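Local atomic coordinates of DisA protein (Sorangium cellulosum, PDB entry 6CCA), a protein that probably transfers methyl groups from S-adenosylmethionine to the alpha-carbon of polyketide intermediates, forming the gem-dimethyl group of disorazol on its assembly line. Residues A89-R94 with D123-S128; K207-F212 with A240-A245. All coordinates share one frame; numbering follows the deposited sequence.

Contact 1 (A89-R94 with D123-S128)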
ATOM      1  N   ALA A  89      -4.581 -24.292  18.057  1.00 41.02           N
ATOM      2  CA  ALA A  89      -3.219 -24.384  18.552  1.00 43.28           C
ATOM      3  C   ALA A  89      -2.557 -25.678  18.089  1.00 43.99           C
ATOM      4  O   ALA A  89      -1.387 -25.653  17.656  1.00 40.28           O
ATOM      5  CB  ALA A  89      -3.184 -24.252  20.065  1.00 48.63           C
ATOM      6  N   THR A  90      -3.303 -26.778  18.128  1.00 39.19           N
ATOM      7  CA  THR A  90      -2.773 -28.060  17.705  1.00 43.15           C
ATOM      8  C   THR A  90      -2.504 -28.117  16.212  1.00 43.78           C
ATOM      9  O   THR A  90      -1.443 -28.569  15.758  1.00 41.45           O
ATOM     10  CB  THR A  90      -3.773 -29.179  17.998  1.00 46.27           C
ATOM     11  OG1 THR A  90      -4.037 -29.195  19.399  1.00 51.72           O
ATOM     12  CG2 THR A  90      -3.205 -30.513  17.583  1.00 47.84           C
ATOM     13  N   LEU A  91      -3.479 -27.656  15.454  1.00 41.84           N
ATOM     14  CA  LEU A  91      -3.345 -27.567  14.017  1.00 37.83           C
ATOM     15  C   LEU A  91      -2.146 -26.737  13.582  1.00 31.69           C
ATOM     16  O   LEU A  91      -1.420 -27.158  12.760  1.00 39.69           O
ATOM     17  CB  LEU A  91      -4.610 -27.004  13.424  1.00 37.56           C
ATOM     18  CG  LEU A  91      -4.747 -26.939  11.916  1.00 34.54           C
ATOM     19  CD1 LEU A  91      -4.704 -28.314  11.311  1.00 36.79           C
ATOM     20  CD2 LEU A  91      -5.980 -26.192  11.502  1.00 32.08           C
ATOM     21  N   ARG A  92      -1.947 -25.569  14.152  1.00 33.72           N
ATOM     22  CA  ARG A  92      -0.831 -24.720  13.764  1.00 36.58           C
ATOM     23  C   ARG A  92       0.436 -25.494  13.825  1.00 39.61           C
ATOM     24  O   ARG A  92       1.233 -25.455  12.960  1.00 39.50           O
ATOM     25  CB  ARG A  92      -0.738 -23.527  14.680  1.00 39.93           C
ATOM     26  CG  ARG A  92       0.544 -22.728  14.629  1.00 43.44           C
ATOM     27  CD  ARG A  92       0.234 -21.326  15.070  1.00 46.92           C
ATOM     28  NE  ARG A  92       1.174 -20.569  15.894  1.00 60.32           N
ATOM     29  CZ  ARG A  92       2.271 -19.924  15.466  1.00 65.52           C
ATOM     30  NH1 ARG A  92       2.682 -20.019  14.221  1.00 67.77           N
ATOM     31  NH2 ARG A  92       2.994 -19.199  16.304  1.00 60.81           N
ATOM     32  N   GLU A  93       0.601 -26.211  14.906  1.00 41.14           N
ATOM     33  CA  GLU A  93       1.809 -27.031  15.141  1.00 44.98           C
ATOM     34  C   GLU A  93       1.848 -28.171  14.192  1.00 38.31           C
ATOM     35  O   GLU A  93       2.866 -28.465  13.598  1.00 40.68           O
ATOM     36  CB  GLU A  93       1.867 -27.575  16.597  1.00 45.99           C
ATOM     37  CG  GLU A  93       1.654 -26.517  17.698  1.00 53.29           C
ATOM     38  CD  GLU A  93       2.361 -25.177  17.443  1.00 61.15           C
ATOM     39  OE1 GLU A  93       3.430 -25.185  16.797  1.00 68.35           O
ATOM     40  OE2 GLU A  93       1.869 -24.114  17.905  1.00 62.77           O
ATOM     41  N   ARG A  94       0.726 -28.831  14.038  1.00 40.81           N
ATOM     42  CA  ARG A  94       0.681 -29.927  13.125  1.00 39.74           C
ATOM     43  C   ARG A  94       0.962 -29.547  11.662  1.00 45.05           C
ATOM     44  O   ARG A  94       1.549 -30.344  10.920  1.00 42.65           O
ATOM     45  CB  ARG A  94      -0.685 -30.571  13.188  1.00 42.27           C
ATOM     46  CG  ARG A  94      -0.875 -31.621  12.101  1.00 46.82           C
ATOM     47  CD  ARG A  94      -2.257 -32.196  12.182  1.00 49.10           C
ATOM     48  NE  ARG A  94      -2.931 -32.170  10.891  1.00 56.70           N
ATOM     49  CZ  ARG A  94      -4.232 -31.956  10.728  1.00 57.59           C
ATOM     50  NH1 ARG A  94      -5.033 -31.718  11.766  1.00 66.08           N
ATOM     51  NH2 ARG A  94      -4.742 -31.966   9.522  1.00 56.95           N
ATOM     52  N   ASP A 123     -10.444 -21.649  20.970  1.00 40.31           N
ATOM     53  CA  ASP A 123      -9.489 -22.465  20.258  1.00 37.88           C
ATOM     54  C   ASP A 123     -10.133 -23.495  19.368  1.00 35.25           C
ATOM     55  O   ASP A 123      -9.465 -24.191  18.670  1.00 35.04           O
ATOM     56  CB  ASP A 123      -8.584 -23.168  21.260  1.00 42.39           C
ATOM     57  CG  ASP A 123      -7.605 -24.097  20.631  1.00 43.15           C
ATOM     58  OD1 ASP A 123      -6.626 -23.654  20.037  1.00 48.36           O
ATOM     59  OD2 ASP A 123      -7.777 -25.284  20.759  1.00 44.03           O
ATOM     60  N   ARG A 124     -11.444 -23.592  19.418  1.00 36.87           N
ATOM     61  CA  ARG A 124     -12.136 -24.640  18.718  1.00 36.68           C
ATOM     62  C   ARG A 124     -12.682 -24.287  17.348  1.00 32.54           C
ATOM     63  O   ARG A 124     -13.507 -23.433  17.195  1.00 33.22           O
ATOM     64  CB  ARG A 124     -13.239 -25.244  19.570  1.00 40.16           C
ATOM     65  CG  ARG A 124     -13.931 -26.362  18.862  1.00 41.59           C
ATOM     66  CD  ARG A 124     -14.698 -27.258  19.788  1.00 46.78           C
ATOM     67  NE  ARG A 124     -15.907 -27.665  19.114  1.00 43.46           N
ATOM     68  CZ  ARG A 124     -16.239 -28.898  18.808  1.00 43.46           C
ATOM     69  NH1 ARG A 124     -15.500 -29.928  19.190  1.00 45.69           N
ATOM     70  NH2 ARG A 124     -17.355 -29.090  18.151  1.00 43.98           N
ATOM     71  N   LEU A 125     -12.221 -25.047  16.376  1.00 33.91           N
ATOM     72  CA  LEU A 125     -12.563 -24.880  14.994  1.00 34.86           C
ATOM     73  C   LEU A 125     -13.475 -25.991  14.530  1.00 30.90           C
ATOM     74  O   LEU A 125     -13.206 -27.113  14.769  1.00 39.89           O
ATOM     75  CB  LEU A 125     -11.290 -24.898  14.166  1.00 31.64           C
ATOM     76  CG  LEU A 125     -10.194 -23.977  14.640  1.00 33.09           C
ATOM     77  CD1 LEU A 125      -8.924 -24.135  13.846  1.00 35.13           C
ATOM     78  CD2 LEU A 125     -10.652 -22.541  14.670  1.00 34.44           C
ATOM     79  N   PHE A 126     -14.544 -25.648  13.867  1.00 27.41           N
ATOM     80  CA  PHE A 126     -15.498 -26.613  13.407  1.00 31.15           C
ATOM     81  C   PHE A 126     -15.763 -26.317  11.949  1.00 28.04           C
ATOM     82  O   PHE A 126     -16.187 -25.195  11.592  1.00 30.14           O
ATOM     83  CB  PHE A 126     -16.815 -26.489  14.175  1.00 28.70           C
ATOM     84  CG  PHE A 126     -17.793 -27.591  13.850  1.00 32.87           C
ATOM     85  CD1 PHE A 126     -17.514 -28.895  14.204  1.00 33.03           C
ATOM     86  CD2 PHE A 126     -18.971 -27.317  13.183  1.00 29.55           C
ATOM     87  CE1 PHE A 126     -18.430 -29.911  13.897  1.00 30.25           C
ATOM     88  CE2 PHE A 126     -19.853 -28.315  12.847  1.00 32.71           C
ATOM     89  CZ  PHE A 126     -19.606 -29.599  13.241  1.00 30.26           C
ATOM     90  N   THR A 127     -15.589 -27.328  11.089  1.00 27.94           N
ATOM     91  CA  THR A 127     -15.900 -27.114   9.661  1.00 27.68           C
ATOM     92  C   THR A 127     -17.356 -27.235   9.445  1.00 31.84           C
ATOM     93  O   THR A 127     -17.994 -28.266   9.816  1.00 36.39           O
ATOM     94  CB  THR A 127     -15.183 -28.108   8.694  1.00 28.16           C
ATOM     95  OG1 THR A 127     -15.303 -29.470   9.167  1.00 28.98           O
ATOM     96  CG2 THR A 127     -13.768 -27.867   8.666  1.00 27.53           C
ATOM     97  N   SER A 128     -17.883 -26.249   8.758  1.00 26.34           N
ATOM     98  CA  SER A 128     -19.247 -26.192   8.414  1.00 31.24           C
ATOM     99  C   SER A 128     -19.591 -26.983   7.190  1.00 37.84           C
ATOM    100  O   SER A 128     -18.713 -27.488   6.485  1.00 32.18           O
ATOM    101  CB  SER A 128     -19.664 -24.753   8.128  1.00 30.86           C
ATOM    102  OG  SER A 128     -19.457 -24.339   6.758  1.00 31.72           O
TER
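Asp-123 reaches from the turn before strand 124-127 to the start of helix 88-95, where its OD1 accepts a hydrogen bond from the backbone N of Ala-89 at 2.9 Å. The N-H...O angle of 158° shows a fairly straight bond, and OD1 uses its syn lone pair, the one on the side of OD2. With CG anti to the backbone N (chi1 177°), the carboxylate is carried out toward the helix. The same oxygen lies 3.5 Å from Ala-89 CB, so the methyl group sits beside the bonded carboxylate. OD2 is engaged as well: it is hydrogen-bonded to the hydroxyl of Ser-87, which also receives a bond from Thr-90 N.

Deeper in, the contact turns apolar. The CB atoms of Leu-91 and Leu-125 both point toward the opposite segment, and Leu-91 CD2 comes within 4.3 Å of Leu-125 CD1, a loose methyl-to-methyl approach. Helix 102-114 helps cover this pair, with Tyr-105 against Leu-91 and Leu-109 against Leu-125. Strand 124-127 forms a hairpin with 118-121 after helices 88-95 and 102-114, an order consistent with a winged-helix-like unit, and the contact joins this hairpin to the first of those helices.

Chemically, an exposed carboxylate bonds to an amide of the first helical turn, beside a buried leucine pair; a negative charge there would be expected to interact favourably with the helix dipole.

Contact 2 (K207-F212 with A240-A245); sequences KSLLVF and ASVLEA
Leu-209 and Val-242 make the closer of the two apolar contacts between helices 196-216 and 239-246: CD1 of the leucine stands 3.8 Å from CG1 of the valine. The two side chains cross at about a right angle. A chi1 of 172° sets Val-242 CG1, the branch that meets Leu-209, anti to the backbone N, and CG2 anti to the carbonyl carbon.

One residue further along, Leu-210 meets Ala-245 with both of its methyls. Its CD2 packs 3.8 Å from the Ala-245 carbonyl O, while CD1 lies 4.4 Å from Ala-245 CB. No hydrogen bond crosses between the segments, and the CA atoms of Leu-210 and Ala-245 are still 8.1 Å apart; the side chains therefore span the gap.

In the next shell, Ile-206, one turn back from Leu-210, touches Ser-241, Val-242 and Ala-245, and His-249 packs on Leu-210. Helix 239-246 follows strand 226-231, which pairs in parallel with 253-257 and 300-306, consistent with the Rossmann-like sheet of class I methyltransferases. Leu-209 also rests on Val-302 of strand 300-306, so helix 196-216 packs at once against helix 239-246 and this sheet, while Val-211 meets helix 34-41.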
ATOM      1  N   LYS A 207      -1.217  14.047 -10.670  1.00 15.56           N
ATOM      2  CA  LYS A 207      -2.042  15.249 -10.732  1.00 17.20           C
ATOM      3  C   LYS A 207      -1.811  16.132  -9.515  1.00 16.59           C
ATOM      4  O   LYS A 207      -1.744  17.386  -9.622  1.00 17.19           O
ATOM      5  CB  LYS A 207      -3.536  14.831 -10.802  1.00 18.61           C
ATOM      6  CG  LYS A 207      -4.541  15.997 -10.918  1.00 22.75           C
ATOM      7  CD  LYS A 207      -4.212  16.803 -12.113  1.00 26.83           C
ATOM      8  CE  LYS A 207      -5.367  17.680 -12.610  1.00 36.19           C
ATOM      9  NZ  LYS A 207      -4.743  18.736 -13.490  1.00 40.60           N
ATOM     10  N   SER A 208      -1.733  15.535  -8.323  1.00 16.24           N
ATOM     11  CA  SER A 208      -1.516  16.304  -7.151  1.00 15.47           C
ATOM     12  C   SER A 208      -0.227  17.065  -7.243  1.00 17.35           C
ATOM     13  O   SER A 208      -0.150  18.211  -6.828  1.00 16.85           O
ATOM     14  CB  SER A 208      -1.539  15.448  -5.899  1.00 17.12           C
ATOM     15  OG  SER A 208      -2.748  14.691  -5.699  1.00 17.16           O
ATOM     16  N   LEU A 209       0.831  16.412  -7.728  1.00 15.29           N
ATOM     17  CA  LEU A 209       2.113  17.051  -7.784  1.00 16.79           C
ATOM     18  C   LEU A 209       2.123  18.201  -8.789  1.00 18.23           C
ATOM     19  O   LEU A 209       2.723  19.264  -8.539  1.00 18.42           O
ATOM     20  CB  LEU A 209       3.227  16.019  -8.105  1.00 16.50           C
ATOM     21  CG  LEU A 209       3.375  14.869  -7.100  1.00 18.95           C
ATOM     22  CD1 LEU A 209       4.444  13.905  -7.654  1.00 20.77           C
ATOM     23  CD2 LEU A 209       3.713  15.268  -5.677  1.00 19.09           C
ATOM     24  N   LEU A 210       1.496  17.991  -9.939  1.00 17.84           N
ATOM     25  CA  LEU A 210       1.470  18.999 -10.959  1.00 19.79           C
ATOM     26  C   LEU A 210       0.634  20.187 -10.525  1.00 20.05           C
ATOM     27  O   LEU A 210       0.984  21.346 -10.829  1.00 21.89           O
ATOM     28  CB  LEU A 210       0.954  18.392 -12.241  1.00 19.44           C
ATOM     29  CG  LEU A 210       1.954  17.441 -12.916  1.00 21.85           C
ATOM     30  CD1 LEU A 210       1.384  16.893 -14.190  1.00 23.23           C
ATOM     31  CD2 LEU A 210       3.296  18.074 -13.240  1.00 25.92           C
ATOM     32  N   VAL A 211      -0.444  19.936  -9.777  1.00 20.63           N
ATOM     33  CA  VAL A 211      -1.245  21.064  -9.247  1.00 19.12           C
ATOM     34  C   VAL A 211      -0.426  21.864  -8.250  1.00 19.96           C
ATOM     35  O   VAL A 211      -0.409  23.127  -8.228  1.00 19.57           O
ATOM     36  CB  VAL A 211      -2.564  20.528  -8.679  1.00 19.84           C
ATOM     37  CG1 VAL A 211      -3.217  21.492  -7.686  1.00 19.60           C
ATOM     38  CG2 VAL A 211      -3.442  20.158  -9.861  1.00 19.72           C
ATOM     39  N   PHE A 212       0.350  21.162  -7.467  1.00 19.67           N
ATOM     40  CA  PHE A 212       1.237  21.850  -6.529  1.00 19.41           C
ATOM     41  C   PHE A 212       2.230  22.728  -7.270  1.00 19.48           C
ATOM     42  O   PHE A 212       2.412  23.925  -6.926  1.00 19.44           O
ATOM     43  CB  PHE A 212       1.970  20.843  -5.640  1.00 18.68           C
ATOM     44  CG  PHE A 212       2.792  21.490  -4.590  1.00 18.42           C
ATOM     45  CD1 PHE A 212       4.051  21.940  -4.849  1.00 18.13           C
ATOM     46  CD2 PHE A 212       2.221  21.751  -3.344  1.00 18.88           C
ATOM     47  CE1 PHE A 212       4.770  22.544  -3.822  1.00 19.31           C
ATOM     48  CE2 PHE A 212       2.931  22.345  -2.330  1.00 20.99           C
ATOM     49  CZ  PHE A 212       4.213  22.759  -2.586  1.00 18.52           C
ATOM     50  N   ALA A 240       8.796   5.962 -12.249  1.00 19.50           N
ATOM     51  CA  ALA A 240       9.090   6.251 -13.672  1.00 20.50           C
ATOM     52  C   ALA A 240       8.125   7.290 -14.343  1.00 21.14           C
ATOM     53  O   ALA A 240       8.540   8.304 -14.942  1.00 19.56           O
ATOM     54  CB  ALA A 240       9.127   4.929 -14.470  1.00 22.99           C
ATOM     55  N   SER A 241       6.825   7.045 -14.184  1.00 19.19           N
ATOM     56  CA  SER A 241       5.838   7.888 -14.743  1.00 20.80           C
ATOM     57  C   SER A 241       5.732   9.214 -13.994  1.00 19.13           C
ATOM     58  O   SER A 241       5.386  10.218 -14.596  1.00 18.60           O
ATOM     59  CB  SER A 241       4.522   7.117 -14.891  1.00 22.88           C
ATOM     60  OG  SER A 241       3.957   6.956 -13.606  1.00 30.97           O
ATOM     61  N   VAL A 242       6.021   9.241 -12.695  1.00 16.99           N
ATOM     62  CA  VAL A 242       6.107  10.488 -12.006  1.00 17.32           C
ATOM     63  C   VAL A 242       7.204  11.405 -12.589  1.00 17.09           C
ATOM     64  O   VAL A 242       6.986  12.603 -12.898  1.00 18.51           O
ATOM     65  CB  VAL A 242       6.327  10.277 -10.500  1.00 17.46           C
ATOM     66  CG1 VAL A 242       6.603  11.601  -9.810  1.00 17.84           C
ATOM     67  CG2 VAL A 242       5.108   9.574  -9.848  1.00 17.07           C
ATOM     68  N   LEU A 243       8.390  10.840 -12.729  1.00 16.84           N
ATOM     69  CA  LEU A 243       9.514  11.622 -13.207  1.00 18.51           C
ATOM     70  C   LEU A 243       9.223  12.111 -14.650  1.00 18.69           C
ATOM     71  O   LEU A 243       9.559  13.216 -15.023  1.00 21.59           O
ATOM     72  CB  LEU A 243      10.764  10.761 -13.151  1.00 17.56           C
ATOM     73  CG  LEU A 243      11.230  10.342 -11.767  1.00 16.61           C
ATOM     74  CD1 LEU A 243      12.519   9.518 -11.898  1.00 18.53           C
ATOM     75  CD2 LEU A 243      11.461  11.485 -10.820  1.00 19.07           C
ATOM     76  N   GLU A 244       8.645  11.271 -15.488  1.00 18.93           N
ATOM     77  CA  GLU A 244       8.342  11.720 -16.838  1.00 22.54           C
ATOM     78  C   GLU A 244       7.344  12.889 -16.805  1.00 22.75           C
ATOM     79  O   GLU A 244       7.519  13.897 -17.519  1.00 20.34           O
ATOM     80  CB  GLU A 244       7.821  10.580 -17.699  1.00 26.24           C
ATOM     81  CG  GLU A 244       7.605  10.984 -19.161  1.00 29.93           C
ATOM     82  CD  GLU A 244       8.903  11.460 -19.873  1.00 36.37           C
ATOM     83  OE1 GLU A 244      10.071  11.184 -19.444  1.00 37.21           O
ATOM     84  OE2 GLU A 244       8.786  12.178 -20.873  1.00 39.08           O
ATOM     85  N   ALA A 245       6.310  12.781 -15.970  1.00 20.39           N
ATOM     86  CA  ALA A 245       5.301  13.886 -15.898  1.00 19.94           C
ATOM     87  C   ALA A 245       5.917  15.152 -15.355  1.00 21.40           C
ATOM     88  O   ALA A 245       5.529  16.283 -15.698  1.00 22.80           O
ATOM     89  CB  ALA A 245       4.105  13.488 -15.032  1.00 21.24           C
TER

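The two contacts lie on opposite sides of the chain's centre, with their own centres 50 Å apart and their nearest atoms about 38 Å apart, so neither touches the other. They come in series along the chain: contact 1 closes at residue 128, well before contact 2 opens at 207. They share no helix, strand or sheet. Contact 1 belongs to the small antiparallel sheet of strands 85-87, 118-121 and 124-127, contact 2 to helices beside the large mixed sheet. Contact 1 thus joins a helix to the small sheet, remote from the methyltransferase sheet, while contact 2 joins two helices beside that sheet.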